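Local coordinates for ganglioside-induced differentiation-associated protein 2 (Homo sapiens, PDB 4UML), which is of uncertain function but carries this macro domain, a fold that in relatives binds ADP-ribose and related nucleotides, ahead of a predicted CRAL-TRIO (SEC14-like) domain, at residues Leu179-Arg191 with Leu211-Pro225. Sequence-based numbering, arbitrary orientation.
Sequences LEDATHIALRTVR and LEEGTYQKLLPLYFP
Segments 179-191 and 211-223 of two neighbouring helices of the macro-domain alpha/beta/alpha sandwich pack side by side here, L187 fitting as a knob among Y216, L219, L220 and Y223. The axes of these segments point the same general way, cross at -36° and come within 9.6 Å of each other, against the sheet strand 203-208 that links the helices: L187 also touches F206, and Y216 touches V208. In return L219 inserts among E180, T183, H184 and L187, and its CD1 methyl lies over the centre of the H184 imidazole, 3.7 Å from the ring centroid. A second CH-pi contact sets T183 CG2 over the face of the Y216 ring; with CG2 anti to the backbone N, T183 OG1 instead turns back to L179 O, 2.8 Å away, while a water links this hydroxyl to Y216 OH. The Y223 ring spreads one face over the backbone around R188 N, and Y223 OH and H184 ND1 share a hydrogen bond of 2.6 Å in the imidazole plane, the two rings meeting rim to rim with planes at 80°. Replacing Y223 by a phenylalanine would probably leave H184 ND1 without this partner and the imidazole freer to turn. Toward one end K218 NZ makes a salt bridge to E180 OE2, on its syn lone pair, at 2.7 Å. At the other, R191 NH1 donates to Y223 O, while R191 NE pairs with E195. Apolar knobs are thus interleaved with polar links along the interface, and the short H184-Y223 bond is likely to hold the imidazole with its face against L219 CD1.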
ATOM      1  N   LEU A 179      -6.913  10.905   8.578  1.00 34.88           N
ATOM      2  CA  LEU A 179      -7.124   9.997   7.465  1.00 33.91           C
ATOM      3  C   LEU A 179      -7.106  10.686   6.132  1.00 33.52           C
ATOM      4  O   LEU A 179      -6.506  10.206   5.180  1.00 34.19           O
ATOM      5  CB  LEU A 179      -8.426   9.230   7.658  1.00 39.63           C
ATOM      6  CG  LEU A 179      -8.857   8.326   6.493  1.00 41.75           C
ATOM      7  CD1 LEU A 179      -7.815   7.240   6.233  1.00 41.20           C
ATOM      8  CD2 LEU A 179     -10.221   7.729   6.822  1.00 44.44           C
ATOM      9  N   GLU A 180      -7.725  11.846   6.057  1.00 34.20           N
ATOM     10  CA  GLU A 180      -7.854  12.501   4.797  1.00 36.09           C
ATOM     11  C   GLU A 180      -6.500  13.040   4.320  1.00 36.17           C
ATOM     12  O   GLU A 180      -6.143  12.858   3.161  1.00 33.62           O
ATOM     13  CB  GLU A 180      -8.886  13.609   4.898  1.00 40.02           C
ATOM     14  CG  GLU A 180      -9.301  14.158   3.561  1.00 43.78           C
ATOM     15  CD  GLU A 180     -10.788  14.494   3.487  1.00 50.87           C
ATOM     16  OE1 GLU A 180     -11.608  14.039   4.330  1.00 52.10           O
ATOM     17  OE2 GLU A 180     -11.133  15.207   2.536  1.00 52.64           O
ATOM     18  N   ASP A 181      -5.761  13.691   5.219  1.00 32.90           N
ATOM     19  CA  ASP A 181      -4.391  14.114   4.932  1.00 32.00           C
ATOM     20  C   ASP A 181      -3.538  12.948   4.467  1.00 28.13           C
ATOM     21  O   ASP A 181      -2.828  13.063   3.500  1.00 28.20           O
ATOM     22  CB  ASP A 181      -3.730  14.709   6.189  1.00 34.44           C
ATOM     23  CG  ASP A 181      -4.321  16.035   6.588  1.00 40.26           C
ATOM     24  OD1 ASP A 181      -4.825  16.773   5.708  1.00 41.14           O
ATOM     25  OD2 ASP A 181      -4.243  16.353   7.790  1.00 46.02           O
ATOM     26  N   ALA A 182      -3.625  11.830   5.170  1.00 26.31           N
ATOM     27  CA  ALA A 182      -2.841  10.643   4.853  1.00 27.24           C
ATOM     28  C   ALA A 182      -3.139  10.130   3.455  1.00 26.91           C
ATOM     29  O   ALA A 182      -2.229   9.737   2.723  1.00 25.35           O
ATOM     30  CB  ALA A 182      -3.122   9.535   5.849  1.00 25.32           C
ATOM     31  N   THR A 183      -4.414  10.121   3.106  1.00 26.14           N
ATOM     32  CA  THR A 183      -4.871   9.645   1.809  1.00 27.22           C
ATOM     33  C   THR A 183      -4.395  10.533   0.663  1.00 27.10           C
ATOM     34  O   THR A 183      -4.044  10.029  -0.406  1.00 25.75           O
ATOM     35  CB  THR A 183      -6.416   9.499   1.787  1.00 30.02           C
ATOM     36  OG1 THR A 183      -6.839   8.648   2.865  1.00 28.11           O
ATOM     37  CG2 THR A 183      -6.853   8.891   0.518  1.00 29.58           C
ATOM     38  N   HIS A 184      -4.300  11.841   0.878  1.00 28.17           N
ATOM     39  CA  HIS A 184      -3.691  12.695  -0.148  1.00 27.65           C
ATOM     40  C   HIS A 184      -2.273  12.287  -0.434  1.00 28.16           C
ATOM     41  O   HIS A 184      -1.855  12.239  -1.576  1.00 27.00           O
ATOM     42  CB  HIS A 184      -3.632  14.147   0.281  1.00 30.02           C
ATOM     43  CG  HIS A 184      -4.915  14.873   0.155  1.00 30.30           C
ATOM     44  ND1 HIS A 184      -5.363  15.369  -1.048  1.00 32.88           N
ATOM     45  CD2 HIS A 184      -5.845  15.203   1.076  1.00 33.17           C
ATOM     46  CE1 HIS A 184      -6.516  15.989  -0.859  1.00 33.47           C
ATOM     47  NE2 HIS A 184      -6.836  15.889   0.419  1.00 33.97           N
ATOM     48  N   ILE A 185      -1.518  12.004   0.624  1.00 26.57           N
ATOM     49  CA  ILE A 185      -0.118  11.604   0.460  1.00 28.75           C
ATOM     50  C   ILE A 185      -0.026  10.290  -0.299  1.00 27.44           C
ATOM     51  O   ILE A 185       0.741  10.165  -1.251  1.00 29.23           O
ATOM     52  CB  ILE A 185       0.601  11.533   1.832  1.00 27.54           C
ATOM     53  CG1 ILE A 185       0.621  12.944   2.442  1.00 28.82           C
ATOM     54  CG2 ILE A 185       1.991  10.960   1.677  1.00 27.48           C
ATOM     55  CD1 ILE A 185       1.022  13.020   3.898  1.00 30.94           C
ATOM     56  N   ALA A 186      -0.829   9.312   0.102  1.00 26.99           N
ATOM     57  CA  ALA A 186      -0.803   8.007  -0.539  1.00 25.56           C
ATOM     58  C   ALA A 186      -1.097   8.136  -2.054  1.00 24.57           C
ATOM     59  O   ALA A 186      -0.325   7.652  -2.893  1.00 26.55           O
ATOM     60  CB  ALA A 186      -1.818   7.080   0.117  1.00 26.26           C
ATOM     61  N   LEU A 187      -2.186   8.799  -2.399  1.00 25.45           N
ATOM     62  CA  LEU A 187      -2.582   8.886  -3.808  1.00 26.94           C
ATOM     63  C   LEU A 187      -1.630   9.738  -4.633  1.00 26.96           C
ATOM     64  O   LEU A 187      -1.298   9.386  -5.770  1.00 27.16           O
ATOM     65  CB  LEU A 187      -4.010   9.415  -3.917  1.00 29.06           C
ATOM     66  CG  LEU A 187      -5.067   8.552  -3.233  1.00 29.37           C
ATOM     67  CD1 LEU A 187      -6.424   9.185  -3.396  1.00 31.56           C
ATOM     68  CD2 LEU A 187      -5.043   7.161  -3.819  1.00 31.08           C
ATOM     69  N   ARG A 188      -1.210  10.870  -4.081  1.00 28.21           N
ATOM     70  CA  ARG A 188      -0.288  11.757  -4.802  1.00 30.24           C
ATOM     71  C   ARG A 188       1.027  11.048  -5.120  1.00 30.46           C
ATOM     72  O   ARG A 188       1.551  11.086  -6.249  1.00 27.60           O
ATOM     73  CB  ARG A 188      -0.046  13.014  -3.961  1.00 34.25           C
ATOM     74  CG  ARG A 188       0.807  14.077  -4.631  1.00 36.41           C
ATOM     75  CD  ARG A 188       0.873  15.310  -3.732  1.00 39.83           C
ATOM     76  NE  ARG A 188       1.674  14.995  -2.549  1.00 41.04           N
ATOM     77  CZ  ARG A 188       1.458  15.446  -1.320  1.00 44.77           C
ATOM     78  NH1 ARG A 188       0.464  16.281  -1.062  1.00 45.91           N
ATOM     79  NH2 ARG A 188       2.268  15.066  -0.345  1.00 46.09           N
ATOM     80  N   THR A 189       1.549  10.330  -4.137  1.00 28.10           N
ATOM     81  CA  THR A 189       2.820   9.628  -4.312  1.00 27.14           C
ATOM     82  C   THR A 189       2.724   8.532  -5.359  1.00 27.43           C
ATOM     83  O   THR A 189       3.628   8.342  -6.222  1.00 26.66           O
ATOM     84  CB  THR A 189       3.280   9.029  -2.954  1.00 27.31           C
ATOM     85  OG1 THR A 189       3.289  10.068  -1.968  1.00 23.98           O
ATOM     86  CG2 THR A 189       4.620   8.376  -3.062  1.00 26.75           C
ATOM     87  N   VAL A 190       1.640   7.770  -5.320  1.00 25.14           N
ATOM     88  CA  VAL A 190       1.483   6.712  -6.304  1.00 25.76           C
ATOM     89  C   VAL A 190       1.250   7.318  -7.703  1.00 27.11           C
ATOM     90  O   VAL A 190       1.743   6.791  -8.691  1.00 25.12           O
ATOM     91  CB  VAL A 190       0.323   5.747  -5.929  1.00 25.57           C
ATOM     92  CG1 VAL A 190      -0.035   4.826  -7.066  1.00 27.28           C
ATOM     93  CG2 VAL A 190       0.682   4.927  -4.698  1.00 27.17           C
ATOM     94  N   ARG A 191       0.455   8.378  -7.770  1.00 29.36           N
ATOM     95  CA  ARG A 191       0.222   9.057  -9.069  1.00 32.60           C
ATOM     96  C   ARG A 191       1.558   9.432  -9.712  1.00 31.65           C
ATOM     97  O   ARG A 191       1.849   9.014 -10.831  1.00 33.22           O
ATOM     98  CB  ARG A 191      -0.703  10.260  -8.911  1.00 32.23           C
ATOM     99  CG  ARG A 191      -0.740  11.187 -10.122  1.00 35.89           C
ATOM    100  CD  ARG A 191      -1.344  10.482 -11.320  1.00 38.54           C
ATOM    101  NE  ARG A 191      -1.125  11.182 -12.599  1.00 39.62           N
ATOM    102  CZ  ARG A 191      -2.073  11.510 -13.487  1.00 41.66           C
ATOM    103  NH1 ARG A 191      -3.375  11.295 -13.274  1.00 39.08           N
ATOM    104  NH2 ARG A 191      -1.701  12.096 -14.617  1.00 41.57           N
ATOM    105  N   LEU A 211     -13.917   1.802   6.987  1.00 46.35           N
ATOM    106  CA  LEU A 211     -13.375   3.005   7.584  1.00 49.53           C
ATOM    107  C   LEU A 211     -12.839   3.987   6.518  1.00 47.91           C
ATOM    108  O   LEU A 211     -13.139   5.188   6.577  1.00 45.19           O
ATOM    109  CB  LEU A 211     -12.298   2.619   8.609  1.00 55.89           C
ATOM    110  CG  LEU A 211     -11.583   3.722   9.402  1.00 64.36           C
ATOM    111  CD1 LEU A 211     -12.544   4.583  10.216  1.00 67.32           C
ATOM    112  CD2 LEU A 211     -10.536   3.105  10.321  1.00 66.67           C
ATOM    113  N   GLU A 212     -12.089   3.487   5.523  1.00 38.09           N
ATOM    114  CA  GLU A 212     -11.354   4.380   4.596  1.00 37.15           C
ATOM    115  C   GLU A 212     -11.938   4.554   3.211  1.00 31.94           C
ATOM    116  O   GLU A 212     -11.622   5.523   2.544  1.00 32.11           O
ATOM    117  CB  GLU A 212      -9.885   3.915   4.436  1.00 37.87           C
ATOM    118  CG  GLU A 212      -9.148   3.688   5.751  1.00 38.86           C
ATOM    119  CD  GLU A 212      -9.118   2.235   6.160  1.00 42.76           C
ATOM    120  OE1 GLU A 212      -9.966   1.456   5.652  1.00 47.23           O
ATOM    121  OE2 GLU A 212      -8.238   1.873   6.970  1.00 42.96           O
ATOM    122  N   GLU A 213     -12.776   3.613   2.760  1.00 35.19           N
ATOM    123  CA  GLU A 213     -13.262   3.598   1.367  1.00 33.79           C
ATOM    124  C   GLU A 213     -13.783   4.946   0.857  1.00 34.22           C
ATOM    125  O   GLU A 213     -13.386   5.423  -0.204  1.00 34.11           O
ATOM    126  CB  GLU A 213     -14.352   2.507   1.206  1.00 37.37           C
ATOM    127  CG  GLU A 213     -14.910   2.365  -0.202  1.00 38.21           C
ATOM    128  CD  GLU A 213     -15.875   1.192  -0.347  1.00 43.77           C
ATOM    129  OE1 GLU A 213     -16.673   0.931   0.578  1.00 45.23           O
ATOM    130  OE2 GLU A 213     -15.837   0.517  -1.393  1.00 46.54           O
ATOM    131  N   GLY A 214     -14.685   5.573   1.610  1.00 40.66           N
ATOM    132  CA  GLY A 214     -15.298   6.848   1.189  1.00 37.38           C
ATOM    133  C   GLY A 214     -14.282   7.951   0.921  1.00 34.83           C
ATOM    134  O   GLY A 214     -14.392   8.690  -0.051  1.00 37.31           O
ATOM    135  N   THR A 215     -13.265   8.039   1.766  1.00 36.23           N
ATOM    136  CA  THR A 215     -12.197   9.031   1.576  1.00 34.51           C
ATOM    137  C   THR A 215     -11.411   8.753   0.318  1.00 33.84           C
ATOM    138  O   THR A 215     -11.103   9.672  -0.437  1.00 34.05           O
ATOM    139  CB  THR A 215     -11.278   9.066   2.801  1.00 34.83           C
ATOM    140  OG1 THR A 215     -12.047   9.425   3.945  1.00 34.27           O
ATOM    141  CG2 THR A 215     -10.117  10.063   2.646  1.00 33.36           C
ATOM    142  N   TYR A 216     -11.092   7.481   0.070  1.00 35.31           N
ATOM    143  CA  TYR A 216     -10.432   7.114  -1.189  1.00 33.58           C
ATOM    144  C   TYR A 216     -11.308   7.431  -2.402  1.00 33.53           C
ATOM    145  O   TYR A 216     -10.823   7.963  -3.413  1.00 32.78           O
ATOM    146  CB  TYR A 216     -10.018   5.636  -1.192  1.00 32.51           C
ATOM    147  CG  TYR A 216      -8.669   5.415  -0.539  1.00 30.28           C
ATOM    148  CD1 TYR A 216      -8.549   5.407   0.821  1.00 31.37           C
ATOM    149  CD2 TYR A 216      -7.514   5.234  -1.298  1.00 29.61           C
ATOM    150  CE1 TYR A 216      -7.328   5.226   1.436  1.00 33.66           C
ATOM    151  CE2 TYR A 216      -6.291   5.052  -0.689  1.00 32.10           C
ATOM    152  CZ  TYR A 216      -6.204   5.036   0.686  1.00 30.11           C
ATOM    153  OH  TYR A 216      -4.992   4.880   1.343  1.00 33.38           O
ATOM    154  N   GLN A 217     -12.597   7.133  -2.294  1.00 33.72           N
ATOM    155  CA  GLN A 217     -13.540   7.428  -3.394  1.00 37.69           C
ATOM    156  C   GLN A 217     -13.590   8.929  -3.643  1.00 37.10           C
ATOM    157  O   GLN A 217     -13.511   9.380  -4.786  1.00 36.37           O
ATOM    158  CB  GLN A 217     -14.936   6.880  -3.062  1.00 40.12           C
ATOM    159  CG  GLN A 217     -14.943   5.364  -2.962  1.00 42.75           C
ATOM    160  CD  GLN A 217     -16.255   4.789  -2.460  1.00 48.75           C
ATOM    161  OE1 GLN A 217     -16.921   5.348  -1.594  1.00 48.58           O
ATOM    162  NE2 GLN A 217     -16.611   3.627  -2.982  1.00 52.82           N
ATOM    163  N   LYS A 218     -13.657   9.686  -2.545  1.00 39.27           N
ATOM    164  CA  LYS A 218     -13.597  11.141  -2.591  1.00 40.46           C
ATOM    165  C   LYS A 218     -12.356  11.696  -3.297  1.00 39.48           C
ATOM    166  O   LYS A 218     -12.453  12.594  -4.117  1.00 39.10           O
ATOM    167  CB  LYS A 218     -13.645  11.696  -1.167  1.00 43.72           C
ATOM    168  CG  LYS A 218     -13.886  13.191  -1.143  1.00 48.29           C
ATOM    169  CD  LYS A 218     -13.724  13.766   0.245  1.00 50.11           C
ATOM    170  CE  LYS A 218     -13.381  15.240   0.137  1.00 51.09           C
ATOM    171  NZ  LYS A 218     -13.559  15.907   1.450  1.00 51.43           N
ATOM    172  N   LEU A 219     -11.177  11.165  -2.980  1.00 38.19           N
ATOM    173  CA  LEU A 219      -9.925  11.746  -3.475  1.00 34.83           C
ATOM    174  C   LEU A 219      -9.357  11.181  -4.774  1.00 33.79           C
ATOM    175  O   LEU A 219      -8.554  11.838  -5.437  1.00 35.10           O
ATOM    176  CB  LEU A 219      -8.859  11.654  -2.363  1.00 36.49           C
ATOM    177  CG  LEU A 219      -9.175  12.304  -1.004  1.00 40.18           C
ATOM    178  CD1 LEU A 219      -7.933  12.402  -0.113  1.00 40.37           C
ATOM    179  CD2 LEU A 219      -9.807  13.680  -1.143  1.00 41.22           C
ATOM    180  N   LEU A 220      -9.721   9.957  -5.143  1.00 33.72           N
ATOM    181  CA  LEU A 220      -9.218   9.361  -6.380  1.00 34.66           C
ATOM    182  C   LEU A 220      -9.364  10.238  -7.631  1.00 35.04           C
ATOM    183  O   LEU A 220      -8.406  10.410  -8.406  1.00 33.39           O
ATOM    184  CB  LEU A 220      -9.876   7.981  -6.603  1.00 38.86           C
ATOM    185  CG  LEU A 220      -9.130   6.826  -5.921  1.00 41.60           C
ATOM    186  CD1 LEU A 220      -9.985   5.567  -5.915  1.00 42.62           C
ATOM    187  CD2 LEU A 220      -7.779   6.571  -6.589  1.00 40.71           C
ATOM    188  N   PRO A 221     -10.546  10.838  -7.816  1.00 36.68           N
ATOM    189  CA  PRO A 221     -10.732  11.749  -8.952  1.00 38.06           C
ATOM    190  C   PRO A 221      -9.752  12.924  -9.030  1.00 36.68           C
ATOM    191  O   PRO A 221      -9.465  13.382 -10.121  1.00 38.51           O
ATOM    192  CB  PRO A 221     -12.167  12.272  -8.752  1.00 38.27           C
ATOM    193  CG  PRO A 221     -12.845  11.265  -7.903  1.00 39.94           C
ATOM    194  CD  PRO A 221     -11.766  10.729  -6.994  1.00 37.25           C
ATOM    195  N   LEU A 222      -9.232  13.396  -7.894  1.00 35.85           N
ATOM    196  CA  LEU A 222      -8.296  14.524  -7.869  1.00 36.80           C
ATOM    197  C   LEU A 222      -6.896  14.145  -8.368  1.00 38.39           C
ATOM    198  O   LEU A 222      -6.223  14.937  -9.059  1.00 39.57           O
ATOM    199  CB  LEU A 222      -8.276  15.091  -6.445  1.00 41.13           C
ATOM    200  CG  LEU A 222      -7.251  16.082  -5.888  1.00 49.72           C
ATOM    201  CD1 LEU A 222      -7.213  17.410  -6.641  1.00 52.84           C
ATOM    202  CD2 LEU A 222      -7.589  16.330  -4.412  1.00 49.28           C
ATOM    203  N   TYR A 223      -6.447  12.932  -8.034  1.00 35.06           N
ATOM    204  CA  TYR A 223      -5.139  12.450  -8.466  1.00 35.21           C
ATOM    205  C   TYR A 223      -5.199  11.635  -9.743  1.00 32.68           C
ATOM    206  O   TYR A 223      -4.212  11.550 -10.453  1.00 33.53           O
ATOM    207  CB  TYR A 223      -4.467  11.660  -7.326  1.00 35.63           C
ATOM    208  CG  TYR A 223      -4.274  12.584  -6.171  1.00 35.07           C
ATOM    209  CD1 TYR A 223      -3.274  13.524  -6.204  1.00 35.89           C
ATOM    210  CD2 TYR A 223      -5.161  12.600  -5.105  1.00 34.42           C
ATOM    211  CE1 TYR A 223      -3.115  14.419  -5.184  1.00 35.11           C
ATOM    212  CE2 TYR A 223      -5.000  13.496  -4.074  1.00 35.09           C
ATOM    213  CZ  TYR A 223      -3.977  14.401  -4.129  1.00 35.91           C
ATOM    214  OH  TYR A 223      -3.810  15.314  -3.125  1.00 33.59           O
ATOM    215  N   PHE A 224      -6.376  11.091 -10.054  1.00 34.32           N
ATOM    216  CA  PHE A 224      -6.548  10.253 -11.234  1.00 35.31           C
ATOM    217  C   PHE A 224      -7.836  10.666 -11.973  1.00 38.09           C
ATOM    218  O   PHE A 224      -8.798   9.895 -12.035  1.00 39.82           O
ATOM    219  CB  PHE A 224      -6.580   8.769 -10.824  1.00 35.25           C
ATOM    220  CG  PHE A 224      -5.300   8.291 -10.156  1.00 32.98           C
ATOM    221  CD1 PHE A 224      -4.237   7.807 -10.901  1.00 32.95           C
ATOM    222  CD2 PHE A 224      -5.172   8.329  -8.773  1.00 34.17           C
ATOM    223  CE1 PHE A 224      -3.060   7.372 -10.286  1.00 35.10           C
ATOM    224  CE2 PHE A 224      -4.001   7.893  -8.154  1.00 30.28           C
ATOM    225  CZ  PHE A 224      -2.951   7.418  -8.910  1.00 31.98           C
ATOM    226  N   PRO A 225      -7.871  11.916 -12.489  1.00 41.26           N
ATOM    227  CA  PRO A 225      -9.068  12.357 -13.236  1.00 42.57           C
ATOM    228  C   PRO A 225      -9.418  11.399 -14.388  1.00 38.55           C
ATOM    229  O   PRO A 225      -8.527  10.950 -15.116  1.00 37.30           O
ATOM    230  CB  PRO A 225      -8.657  13.731 -13.782  1.00 42.43           C
ATOM    231  CG  PRO A 225      -7.173  13.757 -13.750  1.00 44.60           C
ATOM    232  CD  PRO A 225      -6.779  12.904 -12.574  1.00 42.04           C
TER
HETATM  233  O   HOH W   1      -4.907   6.553   3.621  1.00 36.31           O
HETATM  234  O   HOH W   2      -5.645  10.375 -14.892  1.00 38.51           O